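Local coordinates for nucleoporin NUP82 (Saccharomyces cerevisiae, PDB 3PBP), which serves as a structural component of the nuclear pore complex, this chain being the N-terminal domain of the protein, which interacts with NUP116, at residues Met153-Ile156 with Gln160-Pro163; Leu366-Gly371 with Leu426-Trp431. The protein carries 1 engineered substitution. All coordinates share one frame; numbering follows the deposited sequence.

Both interactions belong to the beta-propeller that forms the N-terminal domain of NUP82, but they lie on opposite sides of its centre, 31 Å apart between centres and about 18 Å between nearest atoms. They follow one another along the chain and share no strand. Interaction 1 is local: strand 151-155 meets the end of the loop that leads to its antiparallel neighbour, strand 164-166, within a single four-stranded sheet. Interaction 2 joins two sheets, bringing the loop between strands 362-364 and 372-376 against strand 425-431 from a later part of the sequence. One contact therefore belongs to the build of a sheet, the other to the packing between neighbouring sheets.

Interaction 1: residues Met153-Ile156 with Gln160-Pro163; sequences MFDI and QEKP
The apolar part of the contact is F154 against P163. CB of P163 comes to 3.5 Å from F154 CD1, meeting the ring at a slant, with CG of P163 a little farther off beside CE1. F154 reaches it because its CG lies anti to the carbonyl carbon (chi1 -70°), which swings the ring toward the proline. A flat aromatic suits this buried place, since the same ring also packs on I142 and V144 of the adjacent strand and on Y114, while the compact proline adds a rigid hydrocarbon surface from the returning loop.

The backbone contributes a long CA-H...O contact, with P163 CA 3.6 Å from the carbonyl O of M153. Having no N-H, P163 cannot donate a backbone hydrogen bond here; regular antiparallel pairing is taken up one residue later, where M153, present as selenomethionine, bonds with I164.

At the other end two acids come close together. OD2 of D155 stands 3.5 Å from OE2 of E161, and the carboxylate planes are turned 45° apart. The aspartate is held by other partners: OD2 hydrogen-bonds S214 OG, and OD1 hydrogen-bonds the backbone N of L157, aspartate being short enough for OD1 to reach the N-H two residues on, where the strand gives way to the loop. The side chain of E161 also touches S214.

The contact thus couples apolar packing at the proline with a pair of acidic groups at a partly exposed edge, where the two acids would probably raise each other's pKa and the bond from S214 to D155 may offset part of the cost of their closeness.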
# COMPACT_ATOMS: atom_id res chain seq x y z
N MSE A 153 -7.76 9.22 -1.95
CA MSE A 153 -8.75 8.66 -2.86
C MSE A 153 -9.66 9.77 -3.37
O MSE A 153 -10.31 10.46 -2.60
CB MSE A 153 -9.61 7.60 -2.17
CG MSE A 153 -8.96 6.25 -2.02
SE MSE A 153 -10.24 4.97 -1.29
CE MSE A 153 -9.89 5.17 0.61
N PHE A 154 -9.69 9.93 -4.69
CA PHE A 154 -10.52 10.95 -5.32
C PHE A 154 -11.71 10.28 -6.01
O PHE A 154 -11.57 9.23 -6.64
CB PHE A 154 -9.72 11.71 -6.39
CG PHE A 154 -8.64 12.60 -5.85
CD1 PHE A 154 -8.96 13.83 -5.26
CD2 PHE A 154 -7.30 12.25 -5.96
CE1 PHE A 154 -7.97 14.68 -4.81
CE2 PHE A 154 -6.29 13.10 -5.51
CZ PHE A 154 -6.62 14.32 -4.93
N ASP A 155 -12.88 10.90 -5.88
CA ASP A 155 -14.04 10.38 -6.56
C ASP A 155 -14.18 11.15 -7.86
O ASP A 155 -14.69 12.27 -7.90
CB ASP A 155 -15.30 10.57 -5.73
CG ASP A 155 -16.50 9.84 -6.33
OD1 ASP A 155 -16.63 9.83 -7.58
OD2 ASP A 155 -17.31 9.27 -5.57
N ILE A 156 -13.69 10.54 -8.94
CA ILE A 156 -13.72 11.10 -10.28
C ILE A 156 -15.08 11.66 -10.74
O ILE A 156 -15.13 12.63 -11.49
CB ILE A 156 -13.28 10.01 -11.28
CG1 ILE A 156 -11.77 9.87 -11.25
CG2 ILE A 156 -13.77 10.33 -12.66
CD1 ILE A 156 -11.28 8.84 -12.24
N GLN A 160 -19.18 16.58 -4.87
CA GLN A 160 -19.86 16.67 -3.57
C GLN A 160 -19.21 15.63 -2.65
O GLN A 160 -19.84 15.14 -1.71
CB GLN A 160 -21.35 16.36 -3.73
CG GLN A 160 -21.97 16.93 -4.99
CD GLN A 160 -23.40 16.45 -5.19
OE1 GLN A 160 -23.68 15.25 -5.11
NE2 GLN A 160 -24.31 17.39 -5.46
N GLU A 161 -17.96 15.29 -2.96
CA GLU A 161 -17.17 14.33 -2.20
C GLU A 161 -15.79 14.91 -1.97
O GLU A 161 -15.02 15.08 -2.92
CB GLU A 161 -17.05 13.02 -3.00
CG GLU A 161 -18.31 12.18 -3.01
CD GLU A 161 -18.26 11.03 -2.00
OE1 GLU A 161 -17.81 11.25 -0.85
OE2 GLU A 161 -18.68 9.91 -2.36
N LYS A 162 -15.47 15.22 -0.72
CA LYS A 162 -14.16 15.78 -0.41
C LYS A 162 -13.19 14.61 -0.39
O LYS A 162 -13.43 13.62 0.29
CB LYS A 162 -14.19 16.48 0.94
CG LYS A 162 -15.37 17.43 1.06
CD LYS A 162 -15.21 18.47 2.17
CE LYS A 162 -16.38 19.47 2.12
NZ LYS A 162 -16.12 20.68 2.96
N PRO A 163 -12.08 14.71 -1.14
CA PRO A 163 -11.11 13.61 -1.17
C PRO A 163 -10.77 13.05 0.21
O PRO A 163 -10.78 13.77 1.20
CB PRO A 163 -9.90 14.24 -1.89
CG PRO A 163 -10.06 15.71 -1.65
CD PRO A 163 -11.55 15.90 -1.81

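Interaction 2: residues Leu366-Gly371 with Leu426-Trp431; sequences LPEQLG and LAYINW
The Y428 ring carries E368 over one face: CB of the glutamate sits 3.8 Å above the ring plane, over its centre, and CG makes a CH-pi contact, 3.8 Å from the centroid and 29° off the normal. At the rim of the ring, Y428 OH accepts a weak hydrogen bond from ND2 of N430 on the same strand. The bend of E368 at chi2 (69°) brings OE1 back toward the base of the tyrosine, 3.7 Å from Y428 CB, and the carboxylate plane ends up 17° from that of the ring. Glutamate suits the site in having two methylenes to offer the ring before its charge begins.

L366 completes the contact, with CD1 lying 4.0 Å from Y428 CB; its side chain packs on Y374 as well. Both residues are presented by a type I turn from L366 to Q369, closed by Q369 N to L366 O at 2.7 Å, with P367 at the second position, where its restricted phi fits. Strand 425-431 is tied elsewhere, the carbonyl O of Y428 accepting from S28 OG.

Between loop and strand, then, adhesion rests on dispersion and CH-pi contact, so the fit depends on shape more than on any polar bond.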
# COMPACT_ATOMS: atom_id res chain seq x y z
N LEU A 366 -0.71 -9.43 -16.23
CA LEU A 366 -1.80 -9.32 -17.19
C LEU A 366 -2.91 -10.21 -16.65
O LEU A 366 -2.78 -11.44 -16.62
CB LEU A 366 -1.35 -9.79 -18.58
CG LEU A 366 -0.27 -8.91 -19.22
CD1 LEU A 366 0.19 -9.53 -20.52
CD2 LEU A 366 -0.82 -7.52 -19.47
N PRO A 367 -4.02 -9.59 -16.22
CA PRO A 367 -5.20 -10.26 -15.66
C PRO A 367 -5.57 -11.56 -16.37
O PRO A 367 -6.00 -12.52 -15.74
CB PRO A 367 -6.29 -9.20 -15.82
CG PRO A 367 -5.53 -7.93 -15.55
CD PRO A 367 -4.25 -8.14 -16.35
N GLU A 368 -5.37 -11.58 -17.68
CA GLU A 368 -5.69 -12.76 -18.48
C GLU A 368 -4.83 -14.01 -18.23
O GLU A 368 -5.17 -15.10 -18.71
CB GLU A 368 -5.63 -12.42 -19.97
CG GLU A 368 -6.64 -11.38 -20.46
CD GLU A 368 -6.36 -9.98 -19.93
OE1 GLU A 368 -5.17 -9.61 -19.84
OE2 GLU A 368 -7.33 -9.26 -19.63
N GLN A 369 -3.71 -13.87 -17.51
CA GLN A 369 -2.84 -15.01 -17.27
C GLN A 369 -2.53 -15.26 -15.81
O GLN A 369 -1.77 -14.52 -15.20
CB GLN A 369 -1.52 -14.84 -18.01
CG GLN A 369 -1.68 -14.55 -19.49
CD GLN A 369 -0.55 -15.15 -20.30
OE1 GLN A 369 -0.69 -16.22 -20.91
NE2 GLN A 369 0.61 -14.47 -20.30
N LEU A 370 -3.11 -16.33 -15.25
CA LEU A 370 -2.89 -16.67 -13.85
C LEU A 370 -1.47 -17.13 -13.59
O LEU A 370 -0.78 -17.58 -14.50
CB LEU A 370 -3.84 -17.79 -13.43
CG LEU A 370 -5.35 -17.58 -13.55
CD1 LEU A 370 -6.04 -18.70 -12.81
CD2 LEU A 370 -5.77 -16.25 -12.95
N GLY A 371 -1.04 -17.01 -12.34
CA GLY A 371 0.30 -17.44 -11.95
C GLY A 371 1.49 -17.05 -12.80
O GLY A 371 2.51 -17.74 -12.76
N LEU A 426 3.36 -2.97 -21.99
CA LEU A 426 2.82 -4.28 -22.38
C LEU A 426 1.31 -4.29 -22.54
O LEU A 426 0.61 -3.45 -21.99
CB LEU A 426 3.20 -5.35 -21.35
CG LEU A 426 4.58 -5.97 -21.43
CD1 LEU A 426 5.64 -4.88 -21.40
CD2 LEU A 426 4.75 -6.93 -20.27
N ALA A 427 0.82 -5.26 -23.30
CA ALA A 427 -0.60 -5.41 -23.53
C ALA A 427 -0.91 -6.78 -24.11
O ALA A 427 -0.23 -7.26 -25.00
CB ALA A 427 -1.09 -4.31 -24.46
N TYR A 428 -1.94 -7.42 -23.58
CA TYR A 428 -2.38 -8.73 -24.04
C TYR A 428 -3.40 -8.52 -25.16
O TYR A 428 -4.38 -7.81 -24.99
CB TYR A 428 -3.02 -9.50 -22.89
CG TYR A 428 -3.80 -10.74 -23.28
CD1 TYR A 428 -3.19 -11.99 -23.36
CD2 TYR A 428 -5.17 -10.66 -23.50
CE1 TYR A 428 -3.94 -13.14 -23.66
CE2 TYR A 428 -5.92 -11.79 -23.80
CZ TYR A 428 -5.31 -13.02 -23.88
OH TYR A 428 -6.08 -14.14 -24.16
N ILE A 429 -3.16 -9.14 -26.31
CA ILE A 429 -4.08 -9.01 -27.43
C ILE A 429 -4.51 -10.38 -27.95
O ILE A 429 -3.69 -11.17 -28.40
CB ILE A 429 -3.43 -8.23 -28.57
CG1 ILE A 429 -3.12 -6.82 -28.09
CG2 ILE A 429 -4.36 -8.20 -29.77
CD1 ILE A 429 -2.34 -6.00 -29.08
N ASN A 430 -5.81 -10.64 -27.89
CA ASN A 430 -6.35 -11.90 -28.35
C ASN A 430 -6.76 -11.71 -29.79
O ASN A 430 -7.77 -11.07 -30.08
CB ASN A 430 -7.55 -12.30 -27.50
CG ASN A 430 -7.80 -13.79 -27.52
OD1 ASN A 430 -7.91 -14.39 -28.59
ND2 ASN A 430 -7.89 -14.40 -26.34
N TRP A 431 -5.99 -12.27 -30.72
CA TRP A 431 -6.30 -12.11 -32.13
C TRP A 431 -6.41 -13.43 -32.90
O TRP A 431 -5.44 -14.19 -33.02
CB TRP A 431 -5.24 -11.22 -32.80
CG TRP A 431 -5.75 -10.51 -34.01
CD1 TRP A 431 -6.74 -9.56 -34.06
CD2 TRP A 431 -5.29 -10.67 -35.35
NE1 TRP A 431 -6.92 -9.12 -35.35
CE2 TRP A 431 -6.04 -9.79 -36.17
CE3 TRP A 431 -4.31 -11.48 -35.95
CZ2 TRP A 431 -5.84 -9.70 -37.54
CZ3 TRP A 431 -4.12 -11.39 -37.32
CH2 TRP A 431 -4.88 -10.50 -38.10